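Local coordinates for D-alanyl-D-alanine carboxypeptidase (Penicillin binding protein) family protein (Francisella tularensis subsp. tularensis, PDB 6OSU) that probably removes the C-terminal D-alanine from peptidoglycan precursor peptides, as a serine-type penicillin-binding carboxypeptidase of the S11 family, at residues I91-A96 and V105-K110; L376-E381 and L399-G404; A31-D36 and A318-Y323; I154-T159 and Q172-H177; G201-A206 and F258-N263. All blocks are in the same frame, centred on the assembly; numbering follows the deposited sequence.

Contact 1 (I91-A96 and V105-K110); sequences ISENAA and VKAGAK
Ile91 is held against the type II beta turn Lys106-Ala109, just ahead of the short helix 93-96 for which Ser92 is the N-cap. Two backbone hydrogen bonds join the segments, and both use Ile91. Its N donates to Ala109 O at 2.9 Å through a bent N-H (142°). Its O accepts from Gly108 N at 2.8 Å in an almost straight bond (173°). Gly108 takes the third position of the turn with positive phi, where a CB would press on the carbonyl oxygen of Ala107.

Close contacts with carbonyl oxygens come next. Ile91 CB lies 3.1 Å from Lys106 O, and CG1, beside the backbone N (chi1 -50°), leans toward Ala109 O, which places the branch point between two acceptors of the turn. Apolar contacts fill the flanks: Ile91 CG2 meets Val105 CG2 at 3.9 Å, the two side chains crossing at about a right angle, while Ala131 of helix 126-137 and Val111 also touch Ile91. On the helix side, Ala96 CB reaches Ala107 CB at 3.9 Å, and Glu93 brings only the carbon part of its chain over the same methyl, CG 3.5 Å from Ala107 CB.

Polar side-chain bonds complete the arrangement. Lys106 CB points away from segment 91-96, and NZ is hydrogen-bonded to Ala206 O. At the N-cap, Ser92 OG, which is also hydrogen-bonded to Glu134 OE1, accepts from Ala95 N at 3.1 Å.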
# COMPACT_ATOMS: atom_id res chain seq x y z
N ILE A 91 0.98 -21.44 21.99
CA ILE A 91 2.32 -21.30 21.42
C ILE A 91 2.99 -22.66 21.50
O ILE A 91 3.30 -23.15 22.59
CB ILE A 91 3.13 -20.23 22.16
CG1 ILE A 91 2.33 -18.94 22.30
CG2 ILE A 91 4.45 -19.99 21.45
CD1 ILE A 91 1.94 -18.31 20.98
N SER A 92 3.22 -23.28 20.34
CA SER A 92 3.96 -24.53 20.30
C SER A 92 5.44 -24.29 20.60
O SER A 92 5.94 -23.16 20.52
CB SER A 92 3.81 -25.19 18.93
OG SER A 92 4.35 -24.37 17.90
N GLU A 93 6.13 -25.37 20.95
CA GLU A 93 7.58 -25.27 21.13
C GLU A 93 8.28 -24.98 19.81
O GLU A 93 9.34 -24.35 19.80
CB GLU A 93 8.13 -26.55 21.76
CG GLU A 93 8.49 -26.39 23.23
CD GLU A 93 8.31 -27.66 24.02
OE1 GLU A 93 8.80 -28.72 23.57
OE2 GLU A 93 7.68 -27.61 25.10
N ASN A 94 7.69 -25.41 18.69
CA ASN A 94 8.24 -25.04 17.39
C ASN A 94 8.22 -23.53 17.19
O ASN A 94 9.22 -22.93 16.79
CB ASN A 94 7.46 -25.74 16.27
CG ASN A 94 7.91 -25.30 14.89
OD1 ASN A 94 9.06 -25.53 14.50
ND2 ASN A 94 7.02 -24.66 14.14
N ALA A 95 7.08 -22.90 17.49
CA ALA A 95 6.97 -21.46 17.32
C ALA A 95 7.91 -20.71 18.25
O ALA A 95 8.69 -19.86 17.81
CB ALA A 95 5.52 -21.01 17.56
N ALA A 96 7.88 -21.05 19.55
CA ALA A 96 8.66 -20.31 20.54
C ALA A 96 10.15 -20.36 20.25
O ALA A 96 10.89 -19.44 20.63
CB ALA A 96 8.37 -20.85 21.94
N VAL A 105 7.36 -14.88 22.77
CA VAL A 105 6.26 -15.69 23.29
C VAL A 105 6.83 -17.02 23.78
O VAL A 105 7.74 -17.59 23.16
CB VAL A 105 5.17 -15.90 22.22
CG1 VAL A 105 4.41 -14.61 21.99
CG2 VAL A 105 5.78 -16.41 20.93
N LYS A 106 6.30 -17.51 24.89
CA LYS A 106 6.79 -18.73 25.51
C LYS A 106 5.97 -19.94 25.06
O LYS A 106 4.78 -19.83 24.77
CB LYS A 106 6.73 -18.63 27.04
CG LYS A 106 7.63 -17.57 27.64
CD LYS A 106 7.38 -17.47 29.14
CE LYS A 106 8.52 -16.75 29.86
NZ LYS A 106 8.71 -15.36 29.38
N ALA A 107 6.63 -21.09 25.01
CA ALA A 107 5.94 -22.33 24.67
C ALA A 107 4.95 -22.71 25.76
O ALA A 107 5.24 -22.60 26.95
CB ALA A 107 6.95 -23.45 24.46
N GLY A 108 3.76 -23.15 25.34
CA GLY A 108 2.72 -23.53 26.26
C GLY A 108 1.82 -22.40 26.72
O GLY A 108 0.80 -22.66 27.37
N ALA A 109 2.17 -21.16 26.40
CA ALA A 109 1.34 -20.02 26.74
C ALA A 109 0.27 -19.78 25.68
O ALA A 109 0.38 -20.22 24.54
CB ALA A 109 2.20 -18.76 26.91
N LYS A 110 -0.78 -19.08 26.09
CA LYS A 110 -1.80 -18.58 25.18
C LYS A 110 -1.58 -17.08 24.98
O LYS A 110 -1.32 -16.35 25.93
CB LYS A 110 -3.21 -18.84 25.72
CG LYS A 110 -3.56 -20.31 25.95
CD LYS A 110 -3.86 -21.03 24.64
CE LYS A 110 -4.76 -22.25 24.88
NZ LYS A 110 -6.16 -21.86 25.21

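Contact 2 (L376-E381 and L399-G404); sequences LKQGIE and LVITLG
Leu399 and Ile380 open the ladder as a non-hydrogen-bonded antiparallel pair. Ile380 CD1 lies 3.9 Å from Leu399 CB and touches CG and CD1 of the leucine as well, so one methyl rests against most of its partner's side chain.

Val400 follows, paired with Gly379. Gly379 N bonds to Val400 O at 2.6 Å; the return approach of Val400 N to Gly379 O is too short to be trusted in detail. Val400 points to the other face of the sheet, where CG2 sits 3.8 Å from Glu381 CB.

Ile401 returns to the face of Leu399. It runs alongside Gln378 in the same sense, and CD1 packs 3.5 Å from Gln378 CG. Its other branch, CG2, anti to the backbone N, meets Leu376 CB at 4.0 Å. The Gln378 amide is used outside the pair, NE2 bonding to Leu333 O.

Thr402 makes the second hydrogen-bonded pair, with Lys377: Thr402 N to Lys377 O at 3.0 Å and Lys377 N to Thr402 O at 3.1 Å. Thr402 OG1, between N and the carbonyl carbon (chi1 46°), lies by the Lys377 backbone, nearer Lys377 O than CB. Leu403 then crosses Leu376 at an oblique angle, CD1 to CD2 4.1 Å, and Gly404 leaves the strand with positive phi.

The face bearing Leu376, Leu399 and Ile401 is covered by Leu333 and Tyr334 of strand 328-334. The strands run antiparallel with a marked twist (142° between directions), the edge pair of the five-stranded antiparallel sheet in the PBP5 C-terminal domain.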
# COMPACT_ATOMS: atom_id res chain seq x y z
N LEU A 376 -5.64 19.62 -19.85
CA LEU A 376 -6.25 18.41 -20.39
C LEU A 376 -7.51 18.76 -21.18
O LEU A 376 -8.21 19.73 -20.88
CB LEU A 376 -6.58 17.44 -19.25
CG LEU A 376 -5.38 17.09 -18.37
CD1 LEU A 376 -5.81 16.35 -17.12
CD2 LEU A 376 -4.35 16.27 -19.15
N LYS A 377 -7.79 17.95 -22.20
CA LYS A 377 -8.92 18.19 -23.09
C LYS A 377 -9.57 16.87 -23.46
O LYS A 377 -8.87 15.91 -23.79
CB LYS A 377 -8.49 18.94 -24.36
CG LYS A 377 -7.89 20.33 -24.13
CD LYS A 377 -8.94 21.35 -23.70
CE LYS A 377 -8.29 22.70 -23.38
NZ LYS A 377 -9.28 23.77 -23.07
N GLN A 378 -10.90 16.82 -23.40
CA GLN A 378 -11.65 15.65 -23.83
C GLN A 378 -11.79 15.65 -25.34
O GLN A 378 -12.09 16.68 -25.96
CB GLN A 378 -13.04 15.62 -23.19
CG GLN A 378 -13.08 15.12 -21.76
CD GLN A 378 -14.48 14.75 -21.33
OE1 GLN A 378 -15.45 15.00 -22.04
NE2 GLN A 378 -14.59 14.13 -20.15
N GLY A 379 -11.60 14.48 -25.94
CA GLY A 379 -11.75 14.34 -27.38
C GLY A 379 -12.28 12.97 -27.73
O GLY A 379 -12.06 11.99 -27.02
N ILE A 380 -13.00 12.91 -28.85
CA ILE A 380 -13.52 11.66 -29.39
C ILE A 380 -12.70 11.30 -30.62
O ILE A 380 -12.71 12.04 -31.61
CB ILE A 380 -15.01 11.75 -29.73
CG1 ILE A 380 -15.82 12.11 -28.49
CG2 ILE A 380 -15.50 10.43 -30.31
CD1 ILE A 380 -15.72 11.09 -27.38
N GLU A 381 -11.97 10.19 -30.55
CA GLU A 381 -11.26 9.65 -31.70
C GLU A 381 -12.12 8.56 -32.32
O GLU A 381 -12.24 7.46 -31.76
CB GLU A 381 -9.88 9.10 -31.31
CG GLU A 381 -9.24 8.30 -32.44
CD GLU A 381 -7.79 7.95 -32.19
OE1 GLU A 381 -7.41 7.75 -31.02
OE2 GLU A 381 -7.03 7.86 -33.18
N LEU A 399 -13.06 7.75 -26.40
CA LEU A 399 -12.94 9.05 -25.76
C LEU A 399 -11.49 9.22 -25.31
O LEU A 399 -10.92 8.34 -24.67
CB LEU A 399 -13.89 9.18 -24.57
CG LEU A 399 -13.96 10.59 -23.96
CD1 LEU A 399 -15.37 10.91 -23.50
CD2 LEU A 399 -12.98 10.76 -22.80
N VAL A 400 -10.90 10.36 -25.66
CA VAL A 400 -9.47 10.56 -25.49
C VAL A 400 -9.24 11.81 -24.65
O VAL A 400 -9.89 12.84 -24.86
CB VAL A 400 -8.76 10.67 -26.86
CG1 VAL A 400 -7.31 11.07 -26.67
CG2 VAL A 400 -8.86 9.35 -27.62
N ILE A 401 -8.32 11.71 -23.70
CA ILE A 401 -7.83 12.84 -22.93
C ILE A 401 -6.44 13.17 -23.43
O ILE A 401 -5.52 12.34 -23.32
CB ILE A 401 -7.82 12.55 -21.42
CG1 ILE A 401 -9.19 12.08 -20.95
CG2 ILE A 401 -7.37 13.78 -20.64
CD1 ILE A 401 -10.25 13.14 -21.03
N THR A 402 -6.27 14.36 -24.00
CA THR A 402 -4.99 14.79 -24.54
C THR A 402 -4.42 15.94 -23.71
O THR A 402 -5.14 16.61 -22.97
CB THR A 402 -5.13 15.22 -26.01
OG1 THR A 402 -6.28 16.07 -26.16
CG2 THR A 402 -5.27 14.01 -26.91
N LEU A 403 -3.12 16.14 -23.85
CA LEU A 403 -2.40 17.18 -23.11
C LEU A 403 -2.30 18.42 -23.99
O LEU A 403 -1.46 18.49 -24.89
CB LEU A 403 -1.02 16.69 -22.68
CG LEU A 403 -0.20 17.71 -21.89
CD1 LEU A 403 -0.94 18.11 -20.62
CD2 LEU A 403 1.18 17.15 -21.55
N GLY A 404 -3.16 19.40 -23.72
CA GLY A 404 -3.13 20.62 -24.50
C GLY A 404 -3.65 20.41 -25.91
O GLY A 404 -4.52 19.57 -26.17

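Contact 3 (A31-D36 and A318-Y323); sequences ANIELD and AKLLRY
Ile33 lays its CD1 methyl over the aliphatic chain of Lys319, 3.6 Å from CG and 3.7 Å from CD. The contact belongs to the side of the penicillin-binding domain where helix 310-327 packs on the five-stranded antiparallel sheet: the extended segment 31-36, leading into strand 39-44, runs past this helix. In Ile33, chi1 (-164°) puts CG1 anti to the backbone N, and chi2 (87°) then turns CD1 onto the lysine carbons. Its other branch, CG2, turns to the neighbouring helix residue and touches Leu320 CD2 at 3.8 Å.

Two residues on, Leu35 repeats the pattern with its two methyls divided between the same partners. CD1 meets Leu320 CG at 3.8 Å and is about equally close to both of its methyls; CD2 lies 3.8 Å from Lys319 CE. Leu35 and Lys319 run antiparallel alongside each other, and the lysine chain, bent at chi2 and chi3, curls over both Ile33 and Leu35 with its carbons.

Beneath these side chains Trp40 of strand 39-44 touches Ile33, Leu35 and Leu320, which ties helix, segment and sheet into one apolar patch, with Ser52 alongside. Past this segment's apolar residues, Asp36 OD2 forms a salt bridge with Lys312 of the same helix. At the far end Tyr323 extends its ring toward Ala31, placing OH 3.0 Å from Ala31 O.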
# COMPACT_ATOMS: atom_id res chain seq x y z
N ALA A 31 10.09 14.50 -13.81
CA ALA A 31 11.35 13.88 -14.21
C ALA A 31 11.41 12.43 -13.76
O ALA A 31 10.90 12.08 -12.69
CB ALA A 31 12.53 14.67 -13.65
N ASN A 32 12.02 11.58 -14.58
CA ASN A 32 12.17 10.17 -14.23
C ASN A 32 13.15 10.04 -13.07
O ASN A 32 14.34 10.33 -13.21
CB ASN A 32 12.64 9.37 -15.44
CG ASN A 32 11.55 8.47 -16.00
OD1 ASN A 32 10.37 8.82 -15.97
ND2 ASN A 32 11.95 7.30 -16.49
N ILE A 33 12.64 9.61 -11.92
CA ILE A 33 13.45 9.53 -10.71
C ILE A 33 14.53 8.47 -10.87
O ILE A 33 14.36 7.48 -11.59
CB ILE A 33 12.54 9.25 -9.49
CG1 ILE A 33 13.27 9.54 -8.18
CG2 ILE A 33 12.02 7.82 -9.53
CD1 ILE A 33 13.16 10.98 -7.74
N GLU A 34 15.66 8.68 -10.19
CA GLU A 34 16.78 7.74 -10.23
C GLU A 34 17.18 7.37 -8.81
O GLU A 34 17.55 8.24 -8.02
CB GLU A 34 17.98 8.34 -10.98
CG GLU A 34 17.97 8.10 -12.48
CD GLU A 34 19.36 8.24 -13.08
OE1 GLU A 34 20.35 7.93 -12.38
OE2 GLU A 34 19.47 8.65 -14.26
N LEU A 35 17.10 6.08 -8.51
CA LEU A 35 17.65 5.50 -7.29
C LEU A 35 18.60 4.37 -7.69
O LEU A 35 18.59 3.90 -8.83
CB LEU A 35 16.55 4.97 -6.37
CG LEU A 35 15.24 5.76 -6.26
CD1 LEU A 35 14.24 5.00 -5.41
CD2 LEU A 35 15.49 7.15 -5.69
N ASP A 36 19.42 3.92 -6.75
CA ASP A 36 20.28 2.77 -6.99
C ASP A 36 19.68 1.48 -6.43
O ASP A 36 20.37 0.46 -6.38
CB ASP A 36 21.68 3.01 -6.42
CG ASP A 36 21.69 3.31 -4.93
OD1 ASP A 36 20.81 2.82 -4.20
OD2 ASP A 36 22.61 4.04 -4.49
N ALA A 318 11.50 7.44 0.96
CA ALA A 318 10.97 8.77 1.23
C ALA A 318 11.02 9.64 -0.03
O ALA A 318 10.11 10.44 -0.27
CB ALA A 318 11.74 9.44 2.36
N LYS A 319 12.07 9.48 -0.84
CA LYS A 319 12.15 10.23 -2.09
C LYS A 319 10.99 9.88 -3.01
O LYS A 319 10.40 10.78 -3.64
CB LYS A 319 13.49 9.95 -2.77
CG LYS A 319 13.55 10.42 -4.22
CD LYS A 319 14.63 11.48 -4.42
CE LYS A 319 15.93 10.85 -4.90
NZ LYS A 319 17.03 11.86 -4.99
N LEU A 320 10.64 8.60 -3.11
CA LEU A 320 9.53 8.19 -3.98
C LEU A 320 8.20 8.73 -3.46
O LEU A 320 7.40 9.27 -4.23
CB LEU A 320 9.49 6.67 -4.09
CG LEU A 320 10.65 5.98 -4.80
CD1 LEU A 320 10.48 4.47 -4.72
CD2 LEU A 320 10.76 6.43 -6.24
N LEU A 321 7.94 8.57 -2.16
CA LEU A 321 6.67 9.03 -1.60
C LEU A 321 6.54 10.55 -1.71
O LEU A 321 5.46 11.06 -2.04
CB LEU A 321 6.54 8.59 -0.15
CG LEU A 321 6.39 7.09 0.08
CD1 LEU A 321 6.44 6.77 1.56
CD2 LEU A 321 5.10 6.58 -0.54
N ARG A 322 7.62 11.28 -1.44
CA ARG A 322 7.58 12.74 -1.56
C ARG A 322 7.37 13.16 -3.00
O ARG A 322 6.64 14.12 -3.28
CB ARG A 322 8.87 13.33 -1.00
CG ARG A 322 8.92 14.85 -0.99
CD ARG A 322 10.31 15.34 -0.63
NE ARG A 322 11.07 14.37 0.16
CZ ARG A 322 12.18 13.77 -0.25
NH1 ARG A 322 12.69 14.04 -1.45
NH2 ARG A 322 12.79 12.90 0.54
N TYR A 323 8.02 12.46 -3.94
CA TYR A 323 7.88 12.78 -5.35
C TYR A 323 6.44 12.58 -5.83
O TYR A 323 5.89 13.43 -6.54
CB TYR A 323 8.86 11.92 -6.16
CG TYR A 323 8.63 11.87 -7.65
CD1 TYR A 323 9.10 12.87 -8.48
CD2 TYR A 323 7.98 10.78 -8.23
CE1 TYR A 323 8.90 12.82 -9.85
CE2 TYR A 323 7.78 10.72 -9.59
CZ TYR A 323 8.24 11.73 -10.40
OH TYR A 323 8.04 11.66 -11.76

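Contact 4 (I154-T159 and Q172-H177); sequences IGMNNT and QYTTAH
Thr174 holds OG1 anti to its backbone N (chi1 -176°), and Thr159 turns OG1 beside its own N (chi1 -75°); these rotations bring the two hydroxyls to 2.8 Å, OG1 to OG1, from side chains that run alongside each other in the same sense. Thr159 OG1 is also hydrogen-bonded to Asp178 OD2, so this buried hydroxyl pair is tied to the helix that follows.

Carbonyl oxygens make close C-H contacts between the segments. Asn158 O approaches Thr174 CA at 3.4 Å and the ring atom Tyr173 CD1 at 3.5 Å, the second at the ring's edge and near its plane. In the opposite sense, Thr159 CA lies 3.4 Å from Tyr173 O.

Thr175 serves both sides. Its CG2 methyl packs 3.5 Å from Asn158 CB, while OG1 caps Asp178 N and meets a water at 2.8 Å; that water accepts from Asn158 ND2 at 3.2 Å. Asn158 is held from further points: its OD1 bonds to Arg59 NH2 and its N to Asp178 OD2. The carboxylate of Asp178 thus fastens both Asn158 and Thr159.

The segments join two helices. Gly155, with positive phi, is the C-prime residue of the Schellman motif that ends helix 140-154, and Thr175 is the N-cap of helix 176-189. The Thr174 side chain is about 11 Å from that of the predicted nucleophile Ser64, near which a Schellman C-cap and a threonine N-cap bound the loop between these two helices of the carboxypeptidase domain.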
# COMPACT_ATOMS: atom_id res chain seq x y z
N ILE A 154 -5.19 -12.66 -5.61
CA ILE A 154 -5.01 -11.21 -5.66
C ILE A 154 -4.48 -10.76 -7.02
O ILE A 154 -4.64 -9.60 -7.39
CB ILE A 154 -4.09 -10.76 -4.51
CG1 ILE A 154 -4.65 -11.23 -3.17
CG2 ILE A 154 -3.92 -9.25 -4.50
CD1 ILE A 154 -3.80 -10.82 -1.99
N GLY A 155 -3.89 -11.67 -7.79
CA GLY A 155 -3.25 -11.30 -9.03
C GLY A 155 -1.75 -11.14 -8.96
O GLY A 155 -1.16 -10.57 -9.88
N MET A 156 -1.12 -11.61 -7.89
CA MET A 156 0.33 -11.60 -7.74
C MET A 156 0.88 -12.80 -8.50
O MET A 156 1.12 -13.87 -7.93
CB MET A 156 0.72 -11.62 -6.27
CG MET A 156 -0.01 -10.60 -5.41
SD MET A 156 0.24 -10.87 -3.65
CE MET A 156 2.02 -10.75 -3.55
N ASN A 157 1.09 -12.62 -9.80
CA ASN A 157 1.45 -13.72 -10.68
C ASN A 157 2.94 -14.01 -10.70
O ASN A 157 3.36 -15.00 -11.33
CB ASN A 157 0.97 -13.44 -12.11
CG ASN A 157 -0.54 -13.36 -12.20
OD1 ASN A 157 -1.10 -12.31 -12.53
ND2 ASN A 157 -1.21 -14.47 -11.93
N ASN A 158 3.76 -13.19 -10.05
CA ASN A 158 5.19 -13.45 -10.00
C ASN A 158 5.65 -13.54 -8.56
O ASN A 158 6.60 -12.86 -8.15
CB ASN A 158 5.96 -12.36 -10.76
CG ASN A 158 5.65 -12.35 -12.24
OD1 ASN A 158 5.72 -13.38 -12.91
ND2 ASN A 158 5.27 -11.19 -12.76
N THR A 159 4.97 -14.37 -7.77
CA THR A 159 5.20 -14.46 -6.34
C THR A 159 5.06 -15.91 -5.91
O THR A 159 4.10 -16.58 -6.28
CB THR A 159 4.21 -13.59 -5.57
OG1 THR A 159 4.58 -12.21 -5.70
CG2 THR A 159 4.18 -13.95 -4.09
N GLN A 172 11.69 -19.01 -3.56
CA GLN A 172 11.13 -17.92 -2.78
C GLN A 172 11.34 -16.63 -3.56
O GLN A 172 12.49 -16.22 -3.76
CB GLN A 172 11.81 -17.87 -1.41
CG GLN A 172 11.12 -17.05 -0.35
CD GLN A 172 11.91 -17.02 0.95
OE1 GLN A 172 12.06 -15.97 1.58
NE2 GLN A 172 12.44 -18.17 1.35
N TYR A 173 10.26 -15.98 -3.99
CA TYR A 173 10.41 -14.73 -4.73
C TYR A 173 9.11 -13.95 -4.74
O TYR A 173 8.03 -14.48 -4.48
CB TYR A 173 10.88 -14.98 -6.17
CG TYR A 173 9.98 -15.90 -6.97
CD1 TYR A 173 8.83 -15.43 -7.57
CD2 TYR A 173 10.31 -17.24 -7.13
CE1 TYR A 173 8.01 -16.27 -8.30
CE2 TYR A 173 9.50 -18.09 -7.86
CZ TYR A 173 8.35 -17.59 -8.44
OH TYR A 173 7.54 -18.43 -9.17
N THR A 174 9.25 -12.66 -5.05
CA THR A 174 8.14 -11.77 -5.33
C THR A 174 8.67 -10.64 -6.19
O THR A 174 9.84 -10.64 -6.60
CB THR A 174 7.49 -11.24 -4.05
OG1 THR A 174 6.35 -10.44 -4.40
CG2 THR A 174 8.47 -10.38 -3.27
N THR A 175 7.81 -9.66 -6.49
CA THR A 175 8.20 -8.49 -7.25
C THR A 175 7.67 -7.25 -6.56
O THR A 175 6.76 -7.31 -5.74
CB THR A 175 7.69 -8.54 -8.71
OG1 THR A 175 6.28 -8.33 -8.73
CG2 THR A 175 8.03 -9.87 -9.36
N ALA A 176 8.26 -6.10 -6.91
CA ALA A 176 7.78 -4.84 -6.35
C ALA A 176 6.35 -4.57 -6.77
O ALA A 176 5.55 -4.06 -5.97
CB ALA A 176 8.70 -3.69 -6.78
N HIS A 177 5.99 -4.92 -8.00
CA HIS A 177 4.62 -4.75 -8.46
C HIS A 177 3.67 -5.66 -7.69
O HIS A 177 2.60 -5.23 -7.25
CB HIS A 177 4.53 -5.03 -9.96
CG HIS A 177 3.19 -4.75 -10.56
ND1 HIS A 177 2.83 -5.18 -11.82
CD2 HIS A 177 2.11 -4.08 -10.07
CE1 HIS A 177 1.59 -4.79 -12.08
NE2 HIS A 177 1.14 -4.12 -11.04
O HOH W 1 4.61 -8.69 -10.96

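Contact 5 (G201-A206 and F258-N263); sequences GLVWNA and FVLQNN
Phe258 turns one ring face to Asn205 across an antiparallel beta pair, strands 201-205 and 258-262, in the three-stranded sheet beside the predicted active site. Asn205 CA lies over the centre of that face, 3.8 Å from the centroid and 14° off the normal, a CH-pi contact. The amide has CG anti to the backbone N (chi1 -171°); ND2 lies by the CZ-CE1 side of the ring, 3.3 Å from Phe258 CZ, with the two planes 36° apart. On the same side of the sheet Val203 CG1 touches Leu260 CD2 at 3.7 Å and also Phe258 CD2.

The other side carries Trp204, whose edge faces Val259, CD1 to CB 4.3 Å. Below the side chains two hydrogen-bonded pairs set the register. Trp204 N donates to Val259 O at 3.0 Å. In return, Val259 N donates to Trp204 O at 2.9 Å. Leu202 N to Gln261 O is shorter, 2.8 Å, than the return bond from Gln261 N to Leu202 O at 3.3 Å. Gly201 CA lies close to Gln261 O, where a CB would collide with it.

Further out, Phe224 and Phe252 meet the Phe258 ring, and Asn205 OD1 takes Lys208 N. Trp204 NE1 bonds to Tyr104 O and Gln261 NE2 to Lys102 O, while Val123 of helix 113-123 touches Leu202 and Gln261, so loop and helix back this face. Past the strand, Asn263 is fixed at both ends of its amide: OD1 accepts from Asn265 N, and ND2 donates to Asp199 O.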
# COMPACT_ATOMS: atom_id res chain seq x y z
N GLY A 201 5.85 1.01 18.46
CA GLY A 201 6.62 -0.04 19.09
C GLY A 201 5.74 -1.00 19.85
O GLY A 201 4.51 -0.94 19.77
N LEU A 202 6.38 -1.88 20.61
CA LEU A 202 5.69 -2.91 21.38
C LEU A 202 6.27 -2.98 22.78
O LEU A 202 7.46 -3.26 22.96
CB LEU A 202 5.80 -4.28 20.69
CG LEU A 202 5.29 -5.48 21.49
CD1 LEU A 202 3.80 -5.34 21.80
CD2 LEU A 202 5.56 -6.78 20.75
N VAL A 203 5.43 -2.71 23.78
CA VAL A 203 5.78 -2.88 25.19
C VAL A 203 5.20 -4.22 25.61
O VAL A 203 3.98 -4.36 25.75
CB VAL A 203 5.24 -1.73 26.05
CG1 VAL A 203 5.71 -1.89 27.49
CG2 VAL A 203 5.67 -0.39 25.48
N TRP A 204 6.07 -5.21 25.84
CA TRP A 204 5.67 -6.60 25.96
C TRP A 204 6.06 -7.14 27.33
O TRP A 204 7.25 -7.16 27.67
CB TRP A 204 6.30 -7.43 24.84
CG TRP A 204 6.12 -8.91 24.94
CD1 TRP A 204 7.08 -9.83 25.24
CD2 TRP A 204 4.91 -9.65 24.72
NE1 TRP A 204 6.54 -11.10 25.23
CE2 TRP A 204 5.21 -11.01 24.92
CE3 TRP A 204 3.60 -9.29 24.39
CZ2 TRP A 204 4.25 -12.02 24.79
CZ3 TRP A 204 2.65 -10.29 24.26
CH2 TRP A 204 2.98 -11.64 24.46
N ASN A 205 5.07 -7.58 28.10
CA ASN A 205 5.30 -8.23 29.39
C ASN A 205 5.52 -9.71 29.12
O ASN A 205 4.57 -10.47 28.92
CB ASN A 205 4.13 -8.00 30.34
CG ASN A 205 4.42 -8.46 31.76
OD1 ASN A 205 5.26 -9.33 31.99
ND2 ASN A 205 3.72 -7.88 32.73
N ALA A 206 6.79 -10.14 29.11
CA ALA A 206 7.08 -11.54 28.83
C ALA A 206 6.66 -12.45 29.97
O ALA A 206 6.41 -13.64 29.75
CB ALA A 206 8.57 -11.71 28.54
N PHE A 258 10.15 -7.52 30.98
CA PHE A 258 9.58 -6.76 29.87
C PHE A 258 10.59 -6.66 28.74
O PHE A 258 11.79 -6.43 28.97
CB PHE A 258 9.17 -5.36 30.31
CG PHE A 258 7.75 -5.26 30.80
CD1 PHE A 258 7.42 -5.64 32.09
CD2 PHE A 258 6.76 -4.77 29.97
CE1 PHE A 258 6.12 -5.54 32.54
CE2 PHE A 258 5.45 -4.68 30.42
CZ PHE A 258 5.14 -5.06 31.71
N VAL A 259 10.11 -6.83 27.51
CA VAL A 259 10.89 -6.60 26.30
C VAL A 259 10.29 -5.39 25.60
O VAL A 259 9.07 -5.30 25.43
CB VAL A 259 10.89 -7.83 25.38
CG1 VAL A 259 11.72 -7.55 24.14
CG2 VAL A 259 11.43 -9.05 26.12
N LEU A 260 11.15 -4.46 25.20
CA LEU A 260 10.73 -3.21 24.58
C LEU A 260 11.41 -3.09 23.22
O LEU A 260 12.64 -3.10 23.14
CB LEU A 260 11.08 -2.01 25.47
CG LEU A 260 10.55 -2.09 26.90
CD1 LEU A 260 11.60 -1.65 27.89
CD2 LEU A 260 9.28 -1.26 27.04
N GLN A 261 10.61 -2.99 22.16
CA GLN A 261 11.14 -2.89 20.81
C GLN A 261 10.39 -1.82 20.04
O GLN A 261 9.17 -1.67 20.20
CB GLN A 261 11.03 -4.22 20.06
CG GLN A 261 11.32 -5.45 20.90
CD GLN A 261 11.59 -6.67 20.06
OE1 GLN A 261 12.46 -6.66 19.19
NE2 GLN A 261 10.83 -7.74 20.30
N ASN A 262 11.11 -1.09 19.20
CA ASN A 262 10.51 -0.13 18.30
C ASN A 262 10.15 -0.80 16.98
O ASN A 262 10.75 -1.80 16.58
CB ASN A 262 11.46 1.04 18.02
CG ASN A 262 11.72 1.88 19.25
OD1 ASN A 262 10.84 2.62 19.70
ND2 ASN A 262 12.93 1.79 19.78
N ASN A 263 9.14 -0.23 16.32
CA ASN A 263 8.92 -0.54 14.92
C ASN A 263 10.11 -0.04 14.11
O ASN A 263 10.49 1.13 14.20
CB ASN A 263 7.62 0.12 14.43
CG ASN A 263 7.19 -0.37 13.06
OD1 ASN A 263 8.01 -0.76 12.23
ND2 ASN A 263 5.89 -0.33 12.81

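In the fold
Contacts 1 and 5 meet directly: Lys106 NZ lies 2.9 Å from Ala206 O, and Val105 CG1 packs 3.8 Å from Trp204 CZ2. Contacts 1, 4 and 5 lie within about 7 to 12 Å, between side chains, of predicted active-site residues. Asn263 of contact 5 is about 7 Å from Lys278 and 8 Å from Ser124, Thr174 of contact 4 about 11 Å from Lys278, and Val105 of contact 1 about 12 Å from Lys67. Contact 3 joins chain parts far apart in sequence, and its nearest atoms are about 9 Å from contact 4. Contact 2 belongs to the C-terminal domain, its centre about 61 Å from that of contact 1 and 29 Å from that of contact 3.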